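Local coordinates for protein (tenascin) (Gallus gallus, PDB 1QR4) that is a two-domain fibronectin type III segment of an extracellular matrix adhesion protein, whose first domain probably binds heparin, at residues A[94-106]-A[166-180]. Residues are numbered along the deposited sequence; the frame is centred on the assembly and turned at random.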
loop_
_atom_site.group_PDB
_atom_site.type_symbol
_atom_site.label_atom_id
_atom_site.label_comp_id
_atom_site.label_asym_id
_atom_site.label_seq_id
_atom_site.Cartn_x
_atom_site.Cartn_y
_atom_site.Cartn_z
ATOM N N VAL A 94 3.259 -0.828 -0.149
ATOM C CA VAL A 94 2.476 -2.000 0.213
ATOM C C VAL A 94 1.700 -2.507 -1.003
ATOM O O VAL A 94 1.402 -1.737 -1.903
ATOM C CB VAL A 94 1.501 -1.673 1.342
ATOM C CG1 VAL A 94 0.514 -0.627 0.890
ATOM C CG2 VAL A 94 0.777 -2.929 1.781
ATOM N N VAL A 95 1.399 -3.801 -1.044
ATOM C CA VAL A 95 0.638 -4.378 -2.157
ATOM C C VAL A 95 -0.720 -3.673 -2.310
ATOM O O VAL A 95 -1.275 -3.160 -1.332
ATOM C CB VAL A 95 0.440 -5.911 -1.968
ATOM C CG1 VAL A 95 -0.250 -6.205 -0.648
ATOM C CG2 VAL A 95 -0.342 -6.502 -3.129
ATOM N N GLY A 96 -1.227 -3.623 -3.541
ATOM C CA GLY A 96 -2.503 -2.967 -3.805
ATOM C C GLY A 96 -3.802 -3.656 -3.385
ATOM O O GLY A 96 -3.912 -4.890 -3.421
ATOM N N SER A 97 -4.783 -2.841 -2.981
ATOM C CA SER A 97 -6.118 -3.310 -2.573
ATOM C C SER A 97 -6.970 -3.582 -3.815
ATOM O O SER A 97 -6.762 -2.933 -4.849
ATOM C CB SER A 97 -6.872 -2.206 -1.811
ATOM O OG SER A 97 -6.264 -1.841 -0.594
ATOM N N PRO A 98 -7.932 -4.539 -3.739
ATOM C CA PRO A 98 -8.786 -4.808 -4.903
ATOM C C PRO A 98 -9.606 -3.522 -5.035
ATOM O O PRO A 98 -9.791 -2.805 -4.048
ATOM C CB PRO A 98 -9.650 -5.973 -4.433
ATOM C CG PRO A 98 -8.775 -6.671 -3.456
ATOM C CD PRO A 98 -8.205 -5.517 -2.673
ATOM N N LYS A 99 -10.073 -3.207 -6.237
ATOM C CA LYS A 99 -10.803 -1.956 -6.450
ATOM C C LYS A 99 -12.311 -1.872 -6.171
ATOM O O LYS A 99 -12.800 -0.819 -5.753
ATOM C CB LYS A 99 -10.479 -1.397 -7.840
ATOM C CG LYS A 99 -9.017 -0.999 -8.025
ATOM C CD LYS A 99 -8.561 0.000 -6.949
ATOM C CE LYS A 99 -9.267 1.359 -7.072
ATOM N NZ LYS A 99 -8.935 2.088 -8.345
ATOM N N GLY A 100 -13.049 -2.958 -6.370
ATOM C CA GLY A 100 -14.475 -2.880 -6.118
ATOM C C GLY A 100 -15.158 -4.169 -5.731
ATOM O O GLY A 100 -15.133 -5.157 -6.469
ATOM N N ILE A 101 -15.796 -4.166 -4.572
ATOM C CA ILE A 101 -16.489 -5.358 -4.135
ATOM C C ILE A 101 -17.929 -5.315 -4.650
ATOM O O ILE A 101 -18.591 -4.273 -4.595
ATOM C CB ILE A 101 -16.426 -5.499 -2.605
ATOM C CG1 ILE A 101 -17.029 -6.828 -2.167
ATOM C CG2 ILE A 101 -17.085 -4.314 -1.930
ATOM C CD1 ILE A 101 -16.900 -7.080 -0.679
ATOM N N SER A 102 -18.380 -6.418 -5.236
ATOM C CA SER A 102 -19.735 -6.498 -5.754
ATOM C C SER A 102 -20.363 -7.823 -5.363
ATOM O O SER A 102 -19.670 -8.818 -5.137
ATOM C CB SER A 102 -19.750 -6.327 -7.273
ATOM O OG SER A 102 -19.095 -7.399 -7.919
ATOM N N PHE A 103 -21.683 -7.816 -5.240
ATOM C CA PHE A 103 -22.421 -9.010 -4.868
ATOM C C PHE A 103 -23.435 -9.373 -5.947
ATOM O O PHE A 103 -23.971 -8.495 -6.641
ATOM C CB PHE A 103 -23.114 -8.788 -3.534
ATOM C CG PHE A 103 -22.182 -8.420 -2.449
ATOM C CD1 PHE A 103 -21.246 -9.336 -1.992
ATOM C CD2 PHE A 103 -22.208 -7.149 -1.897
ATOM C CE1 PHE A 103 -20.342 -8.991 -0.992
ATOM C CE2 PHE A 103 -21.305 -6.790 -0.898
ATOM C CZ PHE A 103 -20.369 -7.716 -0.444
ATOM N N SER A 104 -23.654 -10.677 -6.104
ATOM C CA SER A 104 -24.593 -11.210 -7.086
ATOM C C SER A 104 -25.022 -12.619 -6.676
ATOM O O SER A 104 -24.497 -13.176 -5.706
ATOM C CB SER A 104 -23.957 -11.257 -8.478
ATOM O OG SER A 104 -23.014 -12.311 -8.575
ATOM N N ASP A 105 -25.993 -13.168 -7.408
ATOM C CA ASP A 105 -26.520 -14.506 -7.173
ATOM C C ASP A 105 -26.828 -14.697 -5.701
ATOM O O ASP A 105 -26.521 -15.748 -5.118
ATOM C CB ASP A 105 -25.518 -15.566 -7.628
ATOM C CG ASP A 105 -24.970 -15.304 -9.024
ATOM O OD1 ASP A 105 -25.224 -14.223 -9.603
ATOM O OD2 ASP A 105 -24.261 -16.192 -9.543
ATOM N N ILE A 106 -27.415 -13.667 -5.095
ATOM C CA ILE A 106 -27.758 -13.727 -3.681
ATOM C C ILE A 106 -28.818 -14.783 -3.496
ATOM O O ILE A 106 -29.512 -15.137 -4.452
ATOM C CB ILE A 106 -28.312 -12.400 -3.155
ATOM C CG1 ILE A 106 -27.446 -11.232 -3.640
ATOM C CG2 ILE A 106 -28.355 -12.427 -1.628
ATOM C CD1 ILE A 106 -25.992 -11.332 -3.249
ATOM N N SER A 166 -5.654 -8.249 -0.558
ATOM C CA SER A 166 -4.696 -8.847 -1.501
ATOM C C SER A 166 -3.484 -9.330 -0.711
ATOM O O SER A 166 -3.079 -8.694 0.275
ATOM C CB SER A 166 -4.186 -7.829 -2.508
ATOM O OG SER A 166 -5.239 -7.264 -3.242
ATOM N N VAL A 167 -2.884 -10.427 -1.163
ATOM C CA VAL A 167 -1.711 -10.979 -0.500
ATOM C C VAL A 167 -0.634 -11.357 -1.513
ATOM O O VAL A 167 -0.912 -11.965 -2.544
ATOM C CB VAL A 167 -2.061 -12.228 0.344
ATOM C CG1 VAL A 167 -0.828 -12.713 1.094
ATOM C CG2 VAL A 167 -3.159 -11.915 1.324
ATOM N N LYS A 168 0.591 -10.946 -1.228
ATOM C CA LYS A 168 1.720 -11.269 -2.084
ATOM C C LYS A 168 2.872 -11.568 -1.135
ATOM O O LYS A 168 3.308 -10.706 -0.369
ATOM C CB LYS A 168 2.053 -10.114 -3.025
ATOM C CG LYS A 168 3.016 -10.499 -4.141
ATOM C CD LYS A 168 4.365 -9.797 -4.005
ATOM C CE LYS A 168 5.411 -10.370 -4.968
ATOM N NZ LYS A 168 5.838 -11.769 -4.624
ATOM N N GLY A 169 3.298 -12.824 -1.137
ATOM C CA GLY A 169 4.357 -13.236 -0.250
ATOM C C GLY A 169 3.776 -13.221 1.143
ATOM O O GLY A 169 2.938 -14.055 1.461
ATOM N N PHE A 170 4.182 -12.241 1.950
ATOM C CA PHE A 170 3.695 -12.088 3.330
ATOM C C PHE A 170 2.983 -10.752 3.468
ATOM O O PHE A 170 2.380 -10.453 4.506
ATOM C CB PHE A 170 4.858 -12.131 4.328
ATOM C CG PHE A 170 5.787 -13.274 4.109
ATOM C CD1 PHE A 170 5.494 -14.531 4.623
ATOM C CD2 PHE A 170 6.930 -13.111 3.334
ATOM C CE1 PHE A 170 6.325 -15.616 4.361
ATOM C CE2 PHE A 170 7.767 -14.188 3.066
ATOM C CZ PHE A 170 7.464 -15.442 3.580
ATOM N N GLU A 171 3.107 -9.938 2.424
ATOM C CA GLU A 171 2.482 -8.633 2.394
ATOM C C GLU A 171 0.997 -8.756 2.115
ATOM O O GLU A 171 0.572 -9.545 1.261
ATOM C CB GLU A 171 3.143 -7.744 1.336
ATOM C CG GLU A 171 4.579 -7.368 1.661
ATOM C CD GLU A 171 4.714 -6.726 3.033
ATOM O OE1 GLU A 171 4.457 -5.507 3.142
ATOM O OE2 GLU A 171 5.070 -7.440 4.001
ATOM N N GLU A 172 0.214 -8.011 2.884
ATOM C CA GLU A 172 -1.223 -7.995 2.712
ATOM C C GLU A 172 -1.716 -6.563 2.736
ATOM O O GLU A 172 -1.520 -5.827 3.706
ATOM C CB GLU A 172 -1.915 -8.838 3.764
ATOM C CG GLU A 172 -1.811 -8.325 5.153
ATOM C CD GLU A 172 -2.521 -9.233 6.123
ATOM O OE1 GLU A 172 -2.703 -10.428 5.801
ATOM O OE2 GLU A 172 -2.905 -8.753 7.208
ATOM N N SER A 173 -2.371 -6.181 1.651
ATOM C CA SER A 173 -2.872 -4.836 1.481
ATOM C C SER A 173 -3.969 -4.390 2.429
ATOM O O SER A 173 -4.300 -5.051 3.419
ATOM C CB SER A 173 -3.377 -4.670 0.054
ATOM O OG SER A 173 -4.440 -5.565 -0.202
ATOM N N GLU A 174 -4.445 -3.181 2.150
ATOM C CA GLU A 174 -5.549 -2.582 2.872
ATOM C C GLU A 174 -6.797 -3.267 2.306
ATOM O O GLU A 174 -6.875 -3.558 1.105
ATOM C CB GLU A 174 -5.579 -1.079 2.619
ATOM C CG GLU A 174 -4.636 -0.349 3.525
ATOM C CD GLU A 174 -4.916 -0.672 4.976
ATOM O OE1 GLU A 174 -5.970 -0.230 5.483
ATOM O OE2 GLU A 174 -4.113 -1.397 5.605
ATOM N N PRO A 175 -7.765 -3.587 3.166
ATOM C CA PRO A 175 -8.980 -4.253 2.698
ATOM C C PRO A 175 -10.004 -3.281 2.161
ATOM O O PRO A 175 -9.921 -2.071 2.412
ATOM C CB PRO A 175 -9.512 -4.877 3.971
ATOM C CG PRO A 175 -9.218 -3.803 4.973
ATOM C CD PRO A 175 -7.814 -3.357 4.621
ATOM N N ILE A 176 -10.939 -3.817 1.382
ATOM C CA ILE A 176 -12.071 -3.061 0.850
ATOM C C ILE A 176 -13.236 -3.858 1.407
ATOM O O ILE A 176 -13.097 -5.054 1.676
ATOM C CB ILE A 176 -12.168 -3.122 -0.675
ATOM C CG1 ILE A 176 -12.165 -4.573 -1.136
ATOM C CG2 ILE A 176 -11.050 -2.344 -1.306
ATOM C CD1 ILE A 176 -12.371 -4.722 -2.603
ATOM N N SER A 177 -14.372 -3.221 1.627
ATOM C CA SER A 177 -15.481 -3.994 2.130
ATOM C C SER A 177 -16.818 -3.563 1.590
ATOM O O SER A 177 -16.945 -2.527 0.950
ATOM C CB SER A 177 -15.490 -4.000 3.652
ATOM O OG SER A 177 -15.802 -2.722 4.158
ATOM N N GLY A 178 -17.807 -4.409 1.825
ATOM C CA GLY A 178 -19.154 -4.128 1.394
ATOM C C GLY A 178 -20.099 -4.895 2.286
ATOM O O GLY A 178 -19.683 -5.788 3.027
ATOM N N ILE A 179 -21.367 -4.505 2.264
ATOM C CA ILE A 179 -22.389 -5.182 3.058
ATOM C C ILE A 179 -23.077 -6.218 2.181
ATOM O O ILE A 179 -23.419 -5.940 1.027
ATOM C CB ILE A 179 -23.488 -4.217 3.549
ATOM C CG1 ILE A 179 -22.896 -3.073 4.391
ATOM C CG2 ILE A 179 -24.538 -5.011 4.324
ATOM C CD1 ILE A 179 -22.804 -3.356 5.888
ATOM N N LEU A 180 -23.242 -7.420 2.715
ATOM C CA LEU A 180 -23.926 -8.472 1.987
ATOM C C LEU A 180 -25.224 -8.790 2.713
ATOM O O LEU A 180 -25.207 -9.192 3.882
ATOM C CB LEU A 180 -23.081 -9.733 1.901
ATOM C CG LEU A 180 -23.840 -10.860 1.197
ATOM C CD1 LEU A 180 -24.123 -10.465 -0.251
ATOM C CD2 LEU A 180 -23.050 -12.151 1.273
HETATM O O HOH W 1 -2.615 -1.381 0.893
#
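The first strand of the second fibronectin type III domain, 101-104, and the later part of its last, 176-180, lie side by side at an edge of the beta sandwich, one from each sheet, and the interdomain linker runs in over the hairpin formed by 166-168 and 171-173. At the linker, Val95 sets CG1 over the hairpin backbone and against Ser173 CB (3.6 Å), while CG2 leans toward Ser166 CB. The Gly96 carbonyl is gripped by Ser166 OG, which donates to Gly96 O over 2.7 Å in the carbonyl plane; Ser173 OG, itself taking a hydrogen bond from Ser166 N, lies nearby. Ser97 OG sits close to Glu174 O and bonds Glu20 of the preceding domain.

Further along, Ile176 has CG1 between its backbone N and carbonyl carbon (chi1 53°); with the chain then extended, CD1 reaches Pro98 CB at 3.5 Å and lies next to Ile101 CB. Phe103 lays one ring face against Leu180, whose CD1 makes a CH-pi contact 3.9 Å from the ring centroid. Gly178, without a side chain, lets the ring edge approach its backbone. The strands run roughly parallel, 25° apart, as the A and G strands at the edge of a fibronectin type III sandwich do.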